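Local coordinates for protein CymD (Pseudomonas putida, PDB 6Z34) that is an outer-membrane channel of the FadL family that probably takes up monoaromatic hydrocarbons for biodegradation, at residues A[292-306]-A[333-346]. Sequence-based numbering, arbitrary orientation.
Sequences DQFAVAFDYKRVYWS and YRDTNVYSLGAQYR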
loop_
_atom_site.group_PDB
_atom_site.type_symbol
_atom_site.label_atom_id
_atom_site.label_comp_id
_atom_site.label_asym_id
_atom_site.label_seq_id
_atom_site.Cartn_x
_atom_site.Cartn_y
_atom_site.Cartn_z
ATOM N N ASP A 292 10.387 -24.897 -17.655
ATOM C CA ASP A 292 10.634 -24.527 -16.270
ATOM C C ASP A 292 11.688 -23.439 -16.163
ATOM O O ASP A 292 11.754 -22.747 -15.142
ATOM C CB ASP A 292 11.046 -25.756 -15.456
ATOM C CG ASP A 292 9.860 -26.452 -14.823
ATOM O OD1 ASP A 292 9.287 -27.346 -15.467
ATOM O OD2 ASP A 292 9.484 -26.094 -13.686
ATOM N N GLN A 293 12.480 -23.244 -17.210
ATOM C CA GLN A 293 13.598 -22.319 -17.166
ATOM C C GLN A 293 13.234 -20.908 -17.626
ATOM O O GLN A 293 14.038 -19.989 -17.431
ATOM C CB GLN A 293 14.754 -22.871 -18.013
ATOM C CG GLN A 293 15.031 -24.364 -17.799
ATOM C CD GLN A 293 16.478 -24.647 -17.437
ATOM O OE1 GLN A 293 17.386 -23.920 -17.845
ATOM N NE2 GLN A 293 16.703 -25.709 -16.666
ATOM N N PHE A 294 12.046 -20.704 -18.201
ATOM C CA PHE A 294 11.696 -19.415 -18.791
ATOM C C PHE A 294 10.189 -19.207 -18.753
ATOM O O PHE A 294 9.438 -19.977 -19.359
ATOM C CB PHE A 294 12.202 -19.328 -20.228
ATOM C CG PHE A 294 11.846 -18.043 -20.917
ATOM C CD1 PHE A 294 12.160 -16.824 -20.341
ATOM C CD2 PHE A 294 11.195 -18.055 -22.141
ATOM C CE1 PHE A 294 11.831 -15.630 -20.978
ATOM C CE2 PHE A 294 10.860 -16.874 -22.779
ATOM C CZ PHE A 294 11.178 -15.660 -22.196
ATOM N N ALA A 295 9.751 -18.157 -18.060
ATOM C CA ALA A 295 8.341 -17.795 -17.980
ATOM C C ALA A 295 8.156 -16.310 -18.288
ATOM O O ALA A 295 9.069 -15.502 -18.099
ATOM C CB ALA A 295 7.777 -18.109 -16.595
ATOM N N VAL A 296 6.967 -15.950 -18.771
ATOM C CA VAL A 296 6.551 -14.553 -18.856
ATOM C C VAL A 296 5.155 -14.426 -18.265
ATOM O O VAL A 296 4.312 -15.317 -18.419
ATOM C CB VAL A 296 6.588 -13.981 -20.296
ATOM C CG1 VAL A 296 7.914 -14.287 -20.991
ATOM C CG2 VAL A 296 5.412 -14.467 -21.116
ATOM N N ALA A 297 4.924 -13.327 -17.554
ATOM C CA ALA A 297 3.642 -13.059 -16.929
ATOM C C ALA A 297 3.182 -11.663 -17.324
ATOM O O ALA A 297 4.003 -10.782 -17.611
ATOM C CB ALA A 297 3.738 -13.186 -15.411
ATOM N N PHE A 298 1.863 -11.467 -17.357
ATOM C CA PHE A 298 1.283 -10.163 -17.683
ATOM C C PHE A 298 0.001 -10.032 -16.889
ATOM O O PHE A 298 -0.795 -10.979 -16.860
ATOM C CB PHE A 298 0.982 -10.005 -19.176
ATOM C CG PHE A 298 0.136 -8.788 -19.506
ATOM C CD1 PHE A 298 0.727 -7.558 -19.749
ATOM C CD2 PHE A 298 -1.249 -8.881 -19.581
ATOM C CE1 PHE A 298 -0.046 -6.438 -20.051
ATOM C CE2 PHE A 298 -2.026 -7.766 -19.876
ATOM C CZ PHE A 298 -1.422 -6.544 -20.110
ATOM N N ASP A 299 -0.192 -8.876 -16.239
ATOM C CA ASP A 299 -1.367 -8.647 -15.405
ATOM C C ASP A 299 -1.994 -7.303 -15.729
ATOM O O ASP A 299 -1.307 -6.332 -16.072
ATOM C CB ASP A 299 -1.045 -8.684 -13.903
ATOM C CG ASP A 299 -0.689 -10.085 -13.404
ATOM O OD1 ASP A 299 -0.493 -11.005 -14.227
ATOM O OD2 ASP A 299 -0.653 -10.278 -12.173
ATOM N N TYR A 300 -3.316 -7.261 -15.606
ATOM C CA TYR A 300 -4.074 -6.035 -15.743
ATOM C C TYR A 300 -4.829 -5.807 -14.451
ATOM O O TYR A 300 -5.452 -6.734 -13.924
ATOM C CB TYR A 300 -5.067 -6.090 -16.894
ATOM C CG TYR A 300 -6.085 -4.983 -16.768
ATOM C CD1 TYR A 300 -5.745 -3.675 -17.079
ATOM C CD2 TYR A 300 -7.374 -5.236 -16.312
ATOM C CE1 TYR A 300 -6.663 -2.654 -16.968
ATOM C CE2 TYR A 300 -8.298 -4.226 -16.192
ATOM C CZ TYR A 300 -7.934 -2.935 -16.519
ATOM O OH TYR A 300 -8.845 -1.911 -16.409
ATOM N N LYS A 301 -4.805 -4.576 -13.958
ATOM C CA LYS A 301 -5.457 -4.307 -12.689
ATOM C C LYS A 301 -6.195 -2.975 -12.726
ATOM O O LYS A 301 -5.657 -1.960 -13.179
ATOM C CB LYS A 301 -4.449 -4.319 -11.542
ATOM C CG LYS A 301 -4.838 -3.363 -10.473
ATOM C CD LYS A 301 -4.052 -3.542 -9.233
ATOM C CE LYS A 301 -2.966 -2.541 -9.190
ATOM N NZ LYS A 301 -2.555 -2.449 -7.778
ATOM N N ARG A 302 -7.424 -3.002 -12.232
ATOM C CA ARG A 302 -8.282 -1.836 -12.100
ATOM C C ARG A 302 -8.502 -1.557 -10.616
ATOM O O ARG A 302 -9.032 -2.415 -9.896
ATOM C CB ARG A 302 -9.613 -2.090 -12.798
ATOM C CG ARG A 302 -10.571 -0.948 -12.711
ATOM C CD ARG A 302 -10.222 0.092 -13.737
ATOM N NE ARG A 302 -11.319 1.033 -13.880
ATOM C CZ ARG A 302 -12.145 1.072 -14.917
ATOM N NH1 ARG A 302 -11.991 0.221 -15.923
ATOM N NH2 ARG A 302 -13.118 1.970 -14.944
ATOM N N VAL A 303 -8.095 -0.370 -10.156
ATOM C CA VAL A 303 -8.322 0.055 -8.777
ATOM C C VAL A 303 -9.515 1.003 -8.762
ATOM O O VAL A 303 -9.560 1.960 -9.538
ATOM C CB VAL A 303 -7.073 0.726 -8.176
ATOM C CG1 VAL A 303 -7.409 1.344 -6.848
ATOM C CG2 VAL A 303 -5.934 -0.274 -7.999
ATOM N N TYR A 304 -10.480 0.742 -7.882
ATOM C CA TYR A 304 -11.779 1.407 -7.952
ATOM C C TYR A 304 -11.855 2.552 -6.939
ATOM O O TYR A 304 -12.620 2.532 -5.977
ATOM C CB TYR A 304 -12.900 0.397 -7.733
ATOM C CG TYR A 304 -13.014 -0.652 -8.818
ATOM C CD1 TYR A 304 -13.629 -0.365 -10.028
ATOM C CD2 TYR A 304 -12.500 -1.936 -8.627
ATOM C CE1 TYR A 304 -13.735 -1.325 -11.023
ATOM C CE2 TYR A 304 -12.599 -2.900 -9.616
ATOM C CZ TYR A 304 -13.217 -2.587 -10.809
ATOM O OH TYR A 304 -13.314 -3.533 -11.793
ATOM N N TRP A 305 -11.057 3.590 -7.200
ATOM C CA TRP A 305 -11.159 4.820 -6.417
ATOM C C TRP A 305 -12.536 5.468 -6.544
ATOM O O TRP A 305 -13.038 6.046 -5.576
ATOM C CB TRP A 305 -10.092 5.819 -6.857
ATOM C CG TRP A 305 -8.692 5.342 -6.715
ATOM C CD1 TRP A 305 -7.890 4.859 -7.706
ATOM C CD2 TRP A 305 -7.909 5.328 -5.519
ATOM N NE1 TRP A 305 -6.651 4.537 -7.199
ATOM C CE2 TRP A 305 -6.641 4.808 -5.856
ATOM C CE3 TRP A 305 -8.157 5.695 -4.194
ATOM C CZ2 TRP A 305 -5.624 4.652 -4.919
ATOM C CZ3 TRP A 305 -7.140 5.536 -3.258
ATOM C CH2 TRP A 305 -5.892 5.026 -3.630
ATOM N N SER A 306 -13.167 5.382 -7.720
ATOM C CA SER A 306 -14.406 6.127 -7.930
ATOM C C SER A 306 -15.512 5.657 -6.994
ATOM O O SER A 306 -16.408 6.440 -6.653
ATOM C CB SER A 306 -14.865 6.012 -9.385
ATOM O OG SER A 306 -15.361 4.709 -9.673
ATOM N N TYR A 333 -11.378 10.765 -6.450
ATOM C CA TYR A 333 -10.381 10.151 -7.307
ATOM C C TYR A 333 -11.088 9.310 -8.356
ATOM O O TYR A 333 -12.214 8.850 -8.161
ATOM C CB TYR A 333 -9.389 9.293 -6.511
ATOM C CG TYR A 333 -8.636 10.061 -5.448
ATOM C CD1 TYR A 333 -9.295 10.587 -4.349
ATOM C CD2 TYR A 333 -7.272 10.287 -5.557
ATOM C CE1 TYR A 333 -8.623 11.302 -3.380
ATOM C CE2 TYR A 333 -6.588 11.001 -4.584
ATOM C CZ TYR A 333 -7.275 11.507 -3.496
ATOM O OH TYR A 333 -6.628 12.222 -2.514
ATOM N N ARG A 334 -10.422 9.119 -9.479
ATOM C CA ARG A 334 -10.955 8.307 -10.560
ATOM C C ARG A 334 -10.295 6.931 -10.523
ATOM O O ARG A 334 -9.276 6.728 -9.860
ATOM C CB ARG A 334 -10.738 8.999 -11.919
ATOM C CG ARG A 334 -11.152 10.490 -11.982
ATOM C CD ARG A 334 -10.150 11.427 -11.296
ATOM N NE ARG A 334 -10.574 12.827 -11.292
ATOM C CZ ARG A 334 -11.176 13.423 -10.266
ATOM N NH1 ARG A 334 -11.444 12.729 -9.172
ATOM N NH2 ARG A 334 -11.524 14.704 -10.341
ATOM N N ASP A 335 -10.897 5.975 -11.223
ATOM C CA ASP A 335 -10.326 4.635 -11.252
ATOM C C ASP A 335 -8.922 4.679 -11.849
ATOM O O ASP A 335 -8.553 5.609 -12.572
ATOM C CB ASP A 335 -11.220 3.680 -12.048
ATOM C CG ASP A 335 -12.481 3.303 -11.295
ATOM O OD1 ASP A 335 -12.712 3.876 -10.204
ATOM O OD2 ASP A 335 -13.250 2.457 -11.799
ATOM N N THR A 336 -8.124 3.676 -11.506
ATOM C CA THR A 336 -6.771 3.528 -12.017
ATOM C C THR A 336 -6.650 2.177 -12.701
ATOM O O THR A 336 -7.185 1.179 -12.213
ATOM C CB THR A 336 -5.731 3.647 -10.894
ATOM O OG1 THR A 336 -5.906 4.900 -10.222
ATOM C CG2 THR A 336 -4.330 3.612 -11.457
ATOM N N ASN A 337 -5.991 2.166 -13.858
ATOM C CA ASN A 337 -5.572 0.934 -14.515
ATOM C C ASN A 337 -4.081 0.751 -14.315
ATOM O O ASN A 337 -3.313 1.721 -14.334
ATOM C CB ASN A 337 -5.862 0.939 -16.012
ATOM C CG ASN A 337 -7.324 1.004 -16.314
ATOM O OD1 ASN A 337 -8.000 -0.015 -16.367
ATOM N ND2 ASN A 337 -7.822 2.199 -16.555
ATOM N N VAL A 338 -3.676 -0.494 -14.116
ATOM C CA VAL A 338 -2.269 -0.843 -14.052
ATOM C C VAL A 338 -2.038 -2.037 -14.956
ATOM O O VAL A 338 -2.834 -2.983 -14.973
ATOM C CB VAL A 338 -1.810 -1.145 -12.612
ATOM C CG1 VAL A 338 -0.329 -1.463 -12.604
ATOM C CG2 VAL A 338 -2.105 0.042 -11.702
ATOM N N TYR A 339 -0.954 -1.977 -15.714
ATOM C CA TYR A 339 -0.512 -3.074 -16.554
ATOM C C TYR A 339 0.871 -3.483 -16.089
ATOM O O TYR A 339 1.751 -2.625 -15.962
ATOM C CB TYR A 339 -0.472 -2.671 -18.023
ATOM C CG TYR A 339 -1.768 -2.120 -18.551
ATOM C CD1 TYR A 339 -2.742 -2.962 -19.076
ATOM C CD2 TYR A 339 -2.008 -0.748 -18.554
ATOM C CE1 TYR A 339 -3.930 -2.453 -19.583
ATOM C CE2 TYR A 339 -3.189 -0.228 -19.058
ATOM C CZ TYR A 339 -4.146 -1.086 -19.567
ATOM O OH TYR A 339 -5.319 -0.573 -20.056
ATOM N N SER A 340 1.057 -4.786 -15.855
ATOM C CA SER A 340 2.315 -5.357 -15.380
ATOM C C SER A 340 2.800 -6.444 -16.338
ATOM O O SER A 340 2.045 -7.359 -16.684
ATOM C CB SER A 340 2.159 -5.962 -13.971
ATOM O OG SER A 340 1.861 -4.984 -12.991
ATOM N N LEU A 341 4.080 -6.378 -16.703
ATOM C CA LEU A 341 4.691 -7.307 -17.643
ATOM C C LEU A 341 6.094 -7.635 -17.161
ATOM O O LEU A 341 6.914 -6.724 -17.011
ATOM C CB LEU A 341 4.745 -6.695 -19.054
ATOM C CG LEU A 341 5.491 -7.431 -20.178
ATOM C CD1 LEU A 341 4.954 -8.860 -20.406
ATOM C CD2 LEU A 341 5.439 -6.613 -21.490
ATOM N N GLY A 342 6.378 -8.929 -16.938
ATOM C CA GLY A 342 7.716 -9.357 -16.570
ATOM C C GLY A 342 8.076 -10.738 -17.089
ATOM O O GLY A 342 7.228 -11.472 -17.604
ATOM N N ALA A 343 9.358 -11.093 -16.928
ATOM C CA ALA A 343 9.898 -12.376 -17.371
ATOM C C ALA A 343 10.917 -12.901 -16.366
ATOM O O ALA A 343 11.523 -12.137 -15.612
ATOM C CB ALA A 343 10.557 -12.273 -18.749
ATOM N N GLN A 344 11.128 -14.223 -16.400
ATOM C CA GLN A 344 12.012 -14.922 -15.469
ATOM C C GLN A 344 12.794 -16.004 -16.209
ATOM O O GLN A 344 12.197 -16.834 -16.901
ATOM C CB GLN A 344 11.198 -15.536 -14.314
ATOM C CG GLN A 344 11.951 -16.546 -13.467
ATOM C CD GLN A 344 11.167 -17.025 -12.241
ATOM O OE1 GLN A 344 10.971 -16.267 -11.289
ATOM N NE2 GLN A 344 10.741 -18.291 -12.249
ATOM N N TYR A 345 14.121 -15.999 -16.064
ATOM C CA TYR A 345 15.006 -16.997 -16.661
ATOM C C TYR A 345 15.752 -17.720 -15.548
ATOM O O TYR A 345 16.514 -17.083 -14.809
ATOM C CB TYR A 345 16.009 -16.357 -17.626
ATOM C CG TYR A 345 17.052 -17.322 -18.179
ATOM C CD1 TYR A 345 16.675 -18.439 -18.924
ATOM C CD2 TYR A 345 18.413 -17.111 -17.969
ATOM C CE1 TYR A 345 17.624 -19.325 -19.440
ATOM C CE2 TYR A 345 19.371 -17.993 -18.484
ATOM C CZ TYR A 345 18.968 -19.097 -19.217
ATOM O OH TYR A 345 19.900 -19.980 -19.734
ATOM N N ARG A 346 15.528 -19.041 -15.438
ATOM C CA ARG A 346 16.257 -19.915 -14.512
ATOM C C ARG A 346 17.581 -20.307 -15.149
ATOM O O ARG A 346 17.598 -21.038 -16.141
ATOM C CB ARG A 346 15.447 -21.168 -14.182
ATOM C CG ARG A 346 14.099 -20.881 -13.547
ATOM C CD ARG A 346 13.601 -22.019 -12.664
ATOM N NE ARG A 346 12.296 -21.698 -12.084
ATOM C CZ ARG A 346 12.080 -21.408 -10.803
ATOM N NH1 ARG A 346 13.085 -21.405 -9.930
ATOM N NH2 ARG A 346 10.848 -21.126 -10.395
HETATM O O HOH W 1 11.351 -19.501 -14.942
#
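R302 and D335 form a salt bridge where the antiparallel strands 294-303 and 336-346 give way to loops. From CB, which lies 4.1 Å from T336 O, the R302 chain runs to CG, over one face of the Y304 ring. CG stands anti to the backbone N (chi1 180°) and the chain bends at chi2 (80°), bringing CD to 3.4 Å from N337 OD1. NE and NH2 then both grip D335 OD2, each at 3.2 Å, on its anti side and from opposite faces of the carboxylate plane. The other oxygen, D335 OD1, accepts S306 N at 2.9 Å. With an alanine at R302, D335 OD2 would probably lose its charged mate, leaving the carboxylate held chiefly through OD1. Strands 294-303 and 336-346 are neighbours in the wall of the FadL-type β-barrel, joined by paired backbone bonds from A295/Q344 to V303/T336. F298, Y300, Y339 and L341 share one face; there Y339 CE1 lies 3.3 Å from Y300 CD1, the rings oblique at 44°. On the other face K301 CE lies alongside V338 CG2 (3.7 Å), while D299 OD2 accepts G20 N and A21 N, and S340 OG bonds G17 O, tying the N-terminal segment to the wall.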